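Local coordinates for protein glucokinase (Leishmania braziliensis MHOM/BR/75/M2904, PDB 6EDI) that probably catalyses the ATP-dependent phosphorylation of D-glucose to glucose 6-phosphate, working as a dimer of two-lobed, actin-like subunits, at residues Val115-Pro120 with Gln125-Phe130; Arg204-Ala209 with Leu233-Leu238; Val165-Asn170 with Gly403-Gly408. All coordinates share one frame; numbering follows the deposited sequence.

Interaction 1: residues Val115-Pro120 with Gln125-Phe130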
loop_
_atom_site.group_PDB
_atom_site.type_symbol
_atom_site.label_atom_id
_atom_site.label_comp_id
_atom_site.label_asym_id
_atom_site.label_seq_id
_atom_site.Cartn_x
_atom_site.Cartn_y
_atom_site.Cartn_z
ATOM N N VAL A 115 -1.437 1.348 20.929
ATOM C CA VAL A 115 -2.267 2.522 21.148
ATOM C C VAL A 115 -2.764 3.054 19.820
ATOM O O VAL A 115 -1.965 3.435 18.969
ATOM C CB VAL A 115 -1.527 3.637 21.906
ATOM C CG1 VAL A 115 -2.487 4.811 22.185
ATOM C CG2 VAL A 115 -0.966 3.112 23.210
ATOM N N SER A 116 -4.085 3.042 19.649
ATOM C CA SER A 116 -4.737 3.657 18.493
ATOM C C SER A 116 -4.933 5.132 18.804
ATOM O O SER A 116 -5.540 5.476 19.824
ATOM C CB SER A 116 -6.100 3.015 18.233
ATOM O OG SER A 116 -6.731 3.591 17.099
ATOM N N VAL A 117 -4.410 5.995 17.936
ATOM C CA VAL A 117 -4.510 7.437 18.128
ATOM C C VAL A 117 -5.103 8.107 16.900
ATOM O O VAL A 117 -4.872 7.667 15.768
ATOM C CB VAL A 117 -3.143 8.076 18.475
ATOM C CG1 VAL A 117 -2.647 7.572 19.809
ATOM C CG2 VAL A 117 -2.118 7.791 17.382
ATOM N N PRO A 118 -5.887 9.172 17.120
ATOM C CA PRO A 118 -6.529 9.901 16.029
ATOM C C PRO A 118 -5.625 11.035 15.565
ATOM O O PRO A 118 -5.936 12.216 15.740
ATOM C CB PRO A 118 -7.781 10.471 16.696
ATOM C CG PRO A 118 -7.330 10.758 18.116
ATOM C CD PRO A 118 -6.232 9.744 18.437
ATOM N N GLY A 119 -4.502 10.667 14.971
ATOM C CA GLY A 119 -3.583 11.652 14.446
ATOM C C GLY A 119 -2.531 10.915 13.662
ATOM O O GLY A 119 -2.593 9.685 13.558
ATOM N N PRO A 120 -1.554 11.651 13.118
ATOM C CA PRO A 120 -0.523 10.998 12.312
ATOM C C PRO A 120 0.426 10.193 13.201
ATOM O O PRO A 120 0.642 10.558 14.365
ATOM C CB PRO A 120 0.201 12.177 11.656
ATOM C CG PRO A 120 0.046 13.301 12.631
ATOM C CD PRO A 120 -1.310 13.100 13.275
ATOM N N GLN A 125 5.978 4.536 16.129
ATOM C CA GLN A 125 6.857 4.802 17.271
ATOM C C GLN A 125 6.608 6.181 17.881
ATOM O O GLN A 125 7.005 6.473 19.010
ATOM C CB GLN A 125 8.312 4.714 16.818
ATOM C CG GLN A 125 8.785 3.312 16.480
ATOM C CD GLN A 125 10.184 3.307 15.903
ATOM O OE1 GLN A 125 10.644 4.311 15.360
ATOM N NE2 GLN A 125 10.864 2.182 16.015
ATOM N N LEU A 126 5.952 7.025 17.108
ATOM C CA LEU A 126 5.786 8.412 17.472
ATOM C C LEU A 126 4.488 8.870 16.833
ATOM O O LEU A 126 4.275 8.663 15.640
ATOM C CB LEU A 126 6.988 9.196 16.944
ATOM C CG LEU A 126 7.262 10.666 17.230
ATOM C CD1 LEU A 126 8.757 10.913 17.055
ATOM C CD2 LEU A 126 6.471 11.559 16.275
ATOM N N ALA A 127 3.601 9.467 17.619
ATOM C CA ALA A 127 2.360 9.987 17.053
ATOM C C ALA A 127 2.424 11.505 17.084
ATOM O O ALA A 127 2.445 12.107 18.160
ATOM C CB ALA A 127 1.144 9.462 17.804
ATOM N N GLY A 128 2.462 12.100 15.892
ATOM C CA GLY A 128 2.861 13.487 15.697
ATOM C C GLY A 128 1.846 14.464 16.208
ATOM O O GLY A 128 0.925 14.051 16.910
ATOM N N PRO A 129 2.007 15.761 15.869
ATOM C CA PRO A 129 1.083 16.749 16.427
ATOM C C PRO A 129 -0.343 16.393 16.092
ATOM O O PRO A 129 -0.634 15.876 15.013
ATOM C CB PRO A 129 1.485 18.045 15.727
ATOM C CG PRO A 129 2.912 17.867 15.424
ATOM C CD PRO A 129 3.035 16.403 15.032
ATOM N N PHE A 130 -1.212 16.629 17.061
ATOM C CA PHE A 130 -2.635 16.463 16.892
ATOM C C PHE A 130 -3.200 17.873 16.825
ATOM O O PHE A 130 -2.603 18.807 17.361
ATOM C CB PHE A 130 -3.210 15.712 18.090
ATOM C CG PHE A 130 -2.550 14.382 18.343
ATOM C CD1 PHE A 130 -1.400 14.301 19.112
ATOM C CD2 PHE A 130 -3.092 13.215 17.822
ATOM C CE1 PHE A 130 -0.787 13.078 19.351
ATOM C CE2 PHE A 130 -2.494 11.986 18.060
ATOM C CZ PHE A 130 -1.335 11.918 18.825
#
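Pro120 and Gly128 bring their CA atoms to 5.4 Å as the chain leaving strand 110-117 runs almost at right angles (91°) to Leu126-Phe130. An inverse gamma turn centred on Pro118 ends the strand. The return path carries a classic beta bulge at Gln125 and Leu126, set against strand 121-122 in a small antiparallel sheet beside the main sheet of the N-terminal lobe. Gly128 N donates to Pro120 O over 2.8 Å, but the bond is bent, with 140° at the hydrogen, and the donor sits above the carbonyl plane. The same oxygen takes a CA-H...O contact from Ala127 CA. Next to this bond, Val117 CG2 meets Ala127 CB at 3.7 Å, and Ala127 also packs on Leu154 of strand 152-156. Phe130 swings CG anti to its carbonyl carbon (chi1 -56°), which lays the ring beside the turn: Val117 CB and Pro118 O lie at its edge, while Gly119 CA approaches Phe130 CD2 obliquely at 3.8 Å. Gly128 O sits over one face, offset toward the rim. Farther out, Pro120 CD rests against Pro129 O at 3.3 Å.

Interaction 2: residues Arg204-Ala209 with Leu233-Leu238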
loop_
_atom_site.group_PDB
_atom_site.type_symbol
_atom_site.label_atom_id
_atom_site.label_comp_id
_atom_site.label_asym_id
_atom_site.label_seq_id
_atom_site.Cartn_x
_atom_site.Cartn_y
_atom_site.Cartn_z
ATOM N N ARG A 204 -5.262 -9.807 0.352
ATOM C CA ARG A 204 -5.348 -8.444 0.841
ATOM C C ARG A 204 -6.778 -8.061 1.120
ATOM O O ARG A 204 -7.704 -8.451 0.401
ATOM C CB ARG A 204 -4.767 -7.443 -0.157
ATOM C CG ARG A 204 -3.251 -7.369 -0.165
ATOM C CD ARG A 204 -2.768 -6.496 -1.313
ATOM N NE ARG A 204 -1.316 -6.356 -1.301
ATOM C CZ ARG A 204 -0.641 -5.750 -2.264
ATOM N NH1 ARG A 204 -1.310 -5.232 -3.284
ATOM N NH2 ARG A 204 0.681 -5.645 -2.198
ATOM N N CYS A 205 -6.939 -7.262 2.165
ATOM C CA CYS A 205 -8.211 -6.642 2.476
ATOM C C CYS A 205 -8.020 -5.119 2.479
ATOM O O CYS A 205 -7.256 -4.574 3.282
ATOM C CB CYS A 205 -8.700 -7.136 3.837
ATOM S SG CYS A 205 -10.214 -6.356 4.360
ATOM N N MET A 206 -8.703 -4.433 1.574
ATOM C CA MET A 206 -8.675 -2.974 1.536
ATOM C C MET A 206 -9.805 -2.430 2.402
ATOM O O MET A 206 -10.972 -2.794 2.220
ATOM C CB MET A 206 -8.790 -2.470 0.089
ATOM C CG MET A 206 -8.838 -0.960 -0.029
ATOM S SD MET A 206 -7.286 -0.202 0.464
ATOM C CE MET A 206 -7.903 1.393 0.995
ATOM N N VAL A 207 -9.453 -1.575 3.357
ATOM C CA VAL A 207 -10.436 -1.069 4.323
ATOM C C VAL A 207 -10.659 0.422 4.123
ATOM O O VAL A 207 -9.699 1.200 4.118
ATOM C CB VAL A 207 -9.971 -1.302 5.748
ATOM C CG1 VAL A 207 -11.029 -0.850 6.732
ATOM C CG2 VAL A 207 -9.617 -2.789 5.958
ATOM N N VAL A 208 -11.920 0.810 3.944
ATOM C CA VAL A 208 -12.301 2.220 3.839
ATOM C C VAL A 208 -13.401 2.506 4.866
ATOM O O VAL A 208 -14.251 1.653 5.081
ATOM C CB VAL A 208 -12.784 2.541 2.412
ATOM C CG1 VAL A 208 -13.361 3.937 2.338
ATOM C CG2 VAL A 208 -11.632 2.416 1.447
ATOM N N ALA A 209 -13.373 3.678 5.509
ATOM C CA ALA A 209 -14.351 4.013 6.562
ATOM C C ALA A 209 -14.821 5.451 6.442
ATOM O O ALA A 209 -14.136 6.382 6.884
ATOM C CB ALA A 209 -13.769 3.778 7.932
ATOM N N LEU A 233 -3.052 4.235 5.588
ATOM C CA LEU A 233 -3.095 4.878 4.268
ATOM C C LEU A 233 -3.800 6.239 4.282
ATOM O O LEU A 233 -4.492 6.581 5.241
ATOM C CB LEU A 233 -3.804 3.966 3.269
ATOM C CG LEU A 233 -3.185 2.609 2.943
ATOM C CD1 LEU A 233 -4.115 1.811 2.059
ATOM C CD2 LEU A 233 -1.839 2.796 2.256
ATOM N N GLU A 234 -3.644 6.996 3.199
ATOM C CA GLU A 234 -4.405 8.239 3.004
ATOM C C GLU A 234 -5.141 8.254 1.657
ATOM O O GLU A 234 -5.085 9.237 0.915
ATOM C CB GLU A 234 -3.497 9.482 3.113
ATOM C CG GLU A 234 -2.668 9.579 4.393
ATOM C CD GLU A 234 -3.524 9.723 5.651
ATOM O OE1 GLU A 234 -4.714 10.106 5.559
ATOM O OE2 GLU A 234 -2.996 9.459 6.745
ATOM N N CYS A 235 -5.852 7.174 1.361
ATOM C CA CYS A 235 -6.550 7.029 0.091
ATOM C C CYS A 235 -7.722 8.000 -0.065
ATOM O O CYS A 235 -8.073 8.382 -1.187
ATOM C CB CYS A 235 -7.022 5.575 -0.102
ATOM S SG CYS A 235 -5.668 4.359 -0.279
ATOM N N GLY A 236 -8.314 8.424 1.050
ATOM C CA GLY A 236 -9.352 9.446 0.998
ATOM C C GLY A 236 -8.811 10.749 0.438
ATOM O O GLY A 236 -9.582 11.589 -0.050
ATOM N N SER A 237 -7.487 10.906 0.491
ATOM C CA SER A 237 -6.831 12.153 0.074
ATOM C C SER A 237 -6.277 12.073 -1.342
ATOM O O SER A 237 -5.591 12.991 -1.818
ATOM C CB SER A 237 -5.726 12.545 1.055
ATOM O OG SER A 237 -6.260 12.816 2.334
ATOM N N LEU A 238 -6.592 10.974 -2.019
ATOM C CA LEU A 238 -6.317 10.854 -3.441
ATOM C C LEU A 238 -7.286 11.771 -4.205
ATOM O O LEU A 238 -8.473 11.858 -3.864
ATOM C CB LEU A 238 -6.443 9.383 -3.862
ATOM C CG LEU A 238 -6.777 8.874 -5.259
ATOM C CD1 LEU A 238 -5.632 9.041 -6.236
ATOM C CD2 LEU A 238 -7.176 7.387 -5.153
#
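Met206 lays the end of its thioether chain over Leu233 and Cys235, reaching them from strand 205-210 past the intervening strand 214-222. The three strands 205-210, 214-222 and 227-233 form an antiparallel meander in the mixed sheet of the C-terminal lobe, and the contact runs from strand 205-210 to the end of strand 227-233 and the loop that follows it. Met206 starts with CG anti to the backbone N (chi1 177°) and then bends at chi2 (67°), which turns SD and CE toward the loop. Its methyl CE comes to 4.0 Å from Leu233 CD1, and Met206 SD lies 4.1 Å from the same methyl; the two chains meet at a slant. On the other partner, Met206 CE meets Cys235 SG at 3.9 Å. Cys235 opens the short 3-10 segment 235-237, where Ser237 N binds Glu234 O at 3.0 Å. Ser216 of strand 214-222 and Phe341 of helix 317-341 each touch both Met206 and Leu233. Across the dimer interface, Gln340 of the second subunit packs on Cys235, and Arg204 NH2 binds Ala232 O of that subunit. Between Met206 and its two partners the contact is apolar, methyl against methyl and methyl against sulfur, so direction must come from bonds outside it: Ser216 OG to Cys235 N, and the bond that Cys235 SG makes elsewhere.

Interaction 3: residues Val165-Asn170 with Gly403-Gly408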
loop_
_atom_site.group_PDB
_atom_site.type_symbol
_atom_site.label_atom_id
_atom_site.label_comp_id
_atom_site.label_asym_id
_atom_site.label_seq_id
_atom_site.Cartn_x
_atom_site.Cartn_y
_atom_site.Cartn_z
ATOM N N VAL A 165 -10.725 -5.878 12.151
ATOM C CA VAL A 165 -11.393 -6.702 11.151
ATOM C C VAL A 165 -10.715 -8.052 11.093
ATOM O O VAL A 165 -11.381 -9.092 11.063
ATOM C CB VAL A 165 -11.310 -6.067 9.766
ATOM C CG1 VAL A 165 -11.965 -6.965 8.728
ATOM C CG2 VAL A 165 -11.967 -4.689 9.791
ATOM N N LEU A 166 -9.383 -8.030 11.076
ATOM C CA LEU A 166 -8.610 -9.267 11.040
ATOM C C LEU A 166 -8.895 -10.086 12.294
ATOM O O LEU A 166 -9.073 -11.300 12.226
ATOM C CB LEU A 166 -7.120 -8.956 10.970
ATOM C CG LEU A 166 -6.231 -10.190 11.107
ATOM C CD1 LEU A 166 -6.472 -11.130 9.938
ATOM C CD2 LEU A 166 -4.779 -9.776 11.173
ATOM N N ALA A 167 -8.944 -9.410 13.437
ATOM C CA ALA A 167 -9.203 -10.085 14.701
ATOM C C ALA A 167 -10.543 -10.808 14.642
ATOM O O ALA A 167 -10.644 -11.978 15.019
ATOM C CB ALA A 167 -9.165 -9.108 15.842
ATOM N N LEU A 168 -11.567 -10.108 14.169
ATOM C CA LEU A 168 -12.897 -10.696 14.043
ATOM C C LEU A 168 -12.880 -11.890 13.102
ATOM O O LEU A 168 -13.545 -12.906 13.344
ATOM C CB LEU A 168 -13.898 -9.661 13.537
ATOM C CG LEU A 168 -14.244 -8.494 14.461
ATOM C CD1 LEU A 168 -14.990 -7.395 13.712
ATOM C CD2 LEU A 168 -15.070 -9.011 15.621
ATOM N N SER A 169 -12.124 -11.753 12.019
ATOM C CA SER A 169 -12.002 -12.802 11.021
ATOM C C SER A 169 -11.364 -14.063 11.611
ATOM O O SER A 169 -11.918 -15.156 11.492
ATOM C CB SER A 169 -11.173 -12.303 9.838
ATOM O OG SER A 169 -11.169 -13.261 8.805
ATOM N N ASN A 170 -10.194 -13.907 12.235
ATOM C CA ASN A 170 -9.490 -15.046 12.830
ATOM C C ASN A 170 -10.316 -15.696 13.927
ATOM O O ASN A 170 -10.170 -16.882 14.213
ATOM C CB ASN A 170 -8.134 -14.611 13.386
ATOM C CG ASN A 170 -7.150 -14.259 12.298
ATOM O OD1 ASN A 170 -7.314 -14.675 11.147
ATOM N ND2 ASN A 170 -6.124 -13.482 12.646
ATOM N N GLY A 403 -8.454 -4.135 17.424
ATOM C CA GLY A 403 -7.307 -4.044 16.538
ATOM C C GLY A 403 -5.991 -4.044 17.272
ATOM O O GLY A 403 -4.955 -4.453 16.724
ATOM N N CYS A 404 -6.023 -3.580 18.521
ATOM C CA CYS A 404 -4.834 -3.654 19.340
ATOM C C CYS A 404 -4.503 -5.129 19.585
ATOM O O CYS A 404 -3.332 -5.504 19.617
ATOM C CB CYS A 404 -5.012 -2.874 20.648
ATOM S SG CYS A 404 -5.005 -1.062 20.440
ATOM N N LEU A 405 -5.534 -5.968 19.714
ATOM C CA LEU A 405 -5.316 -7.413 19.786
ATOM C C LEU A 405 -4.839 -7.958 18.438
ATOM O O LEU A 405 -3.912 -8.787 18.368
ATOM C CB LEU A 405 -6.593 -8.144 20.235
ATOM C CG LEU A 405 -6.550 -9.679 20.356
ATOM C CD1 LEU A 405 -7.383 -10.183 21.529
ATOM C CD2 LEU A 405 -7.021 -10.353 19.075
ATOM N N GLY A 406 -5.487 -7.498 17.367
ATOM C CA GLY A 406 -5.174 -7.967 16.033
ATOM C C GLY A 406 -3.705 -7.743 15.735
ATOM O O GLY A 406 -3.033 -8.626 15.214
ATOM N N PHE A 407 -3.214 -6.563 16.098
ATOM C CA PHE A 407 -1.810 -6.235 15.978
ATOM C C PHE A 407 -0.945 -7.275 16.679
ATOM O O PHE A 407 -0.065 -7.877 16.064
ATOM C CB PHE A 407 -1.535 -4.864 16.573
ATOM C CG PHE A 407 -0.072 -4.565 16.723
ATOM C CD1 PHE A 407 0.674 -4.136 15.626
ATOM C CD2 PHE A 407 0.567 -4.740 17.944
ATOM C CE1 PHE A 407 2.028 -3.858 15.752
ATOM C CE2 PHE A 407 1.924 -4.470 18.081
ATOM C CZ PHE A 407 2.653 -4.024 16.988
ATOM N N GLY A 408 -1.207 -7.476 17.966
ATOM C CA GLY A 408 -0.434 -8.412 18.763
ATOM C C GLY A 408 -0.423 -9.822 18.210
ATOM O O GLY A 408 0.596 -10.503 18.270
#
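Ala167 and Gly406 set the close approach of two helices, 157-170 and 399-409, with CA atoms 4.7 Å apart. The apolar contacts are few. Ala167 CB points at the other helix and touches Gly406 CA at 4.2 Å, a smooth glycine surface that lets the backbones come near. Beside it Leu405 reaches over: with CG anti to the backbone N (chi1 180°), the side chain is carried along the helix flank until Leu405 CD2 meets Ala167 CB at 4.1 Å. Leu405 also packs on Tyr42 of strand 41-48.

Polar interactions stay within each helix or lead elsewhere. Ser169 N binds Val165 O at 2.9 Å and Phe407 N binds Gly403 O at 2.8 Å in regular helical turns. Ser169 OG is engaged by Ile200 N and Thr199 OG1. The Phe407 side chain leaves this contact and packs on Ala153 and Leu155, and on Val224 of the second subunit.

Helix 399-409 therefore packs on the N-terminal sheet, whereas Leu158 and Ala162 of helix 157-170 pack on strand 205-210 of the C-terminal sheet, consistent with the helices that link the two lobes in actin-like kinases. Leu168 extends the apolar junction to Ile399 and Leu402. Small, nonpolar surfaces in this part of the junction, with no polar bond between the two segments, would leave room for slight relative movement, as lobe closure probably requires.

How the interactions relate
Interaction 1 lies in the N-terminal lobe, interaction 2 in the C-terminal lobe, and interaction 3 at the helices joining them. Their centres form a near-even triangle: interactions 1 and 2 are 18 Å apart, interactions 1 and 3 are 20 Å apart, and interactions 2 and 3 are 18 Å apart. Direct touch occurs between 1 and 3, where Cys404 SG packs 4.3 Å from Ser116 N, so helix 399-409 touches strand 110-117. Interaction 2 is nested in the chain loop that interaction 3 closes. Interactions 1 and 2 belong to the lobes flanking the cleft where glucose and ATP probably bind, as in relatives; the subunit is captured in an open conformation.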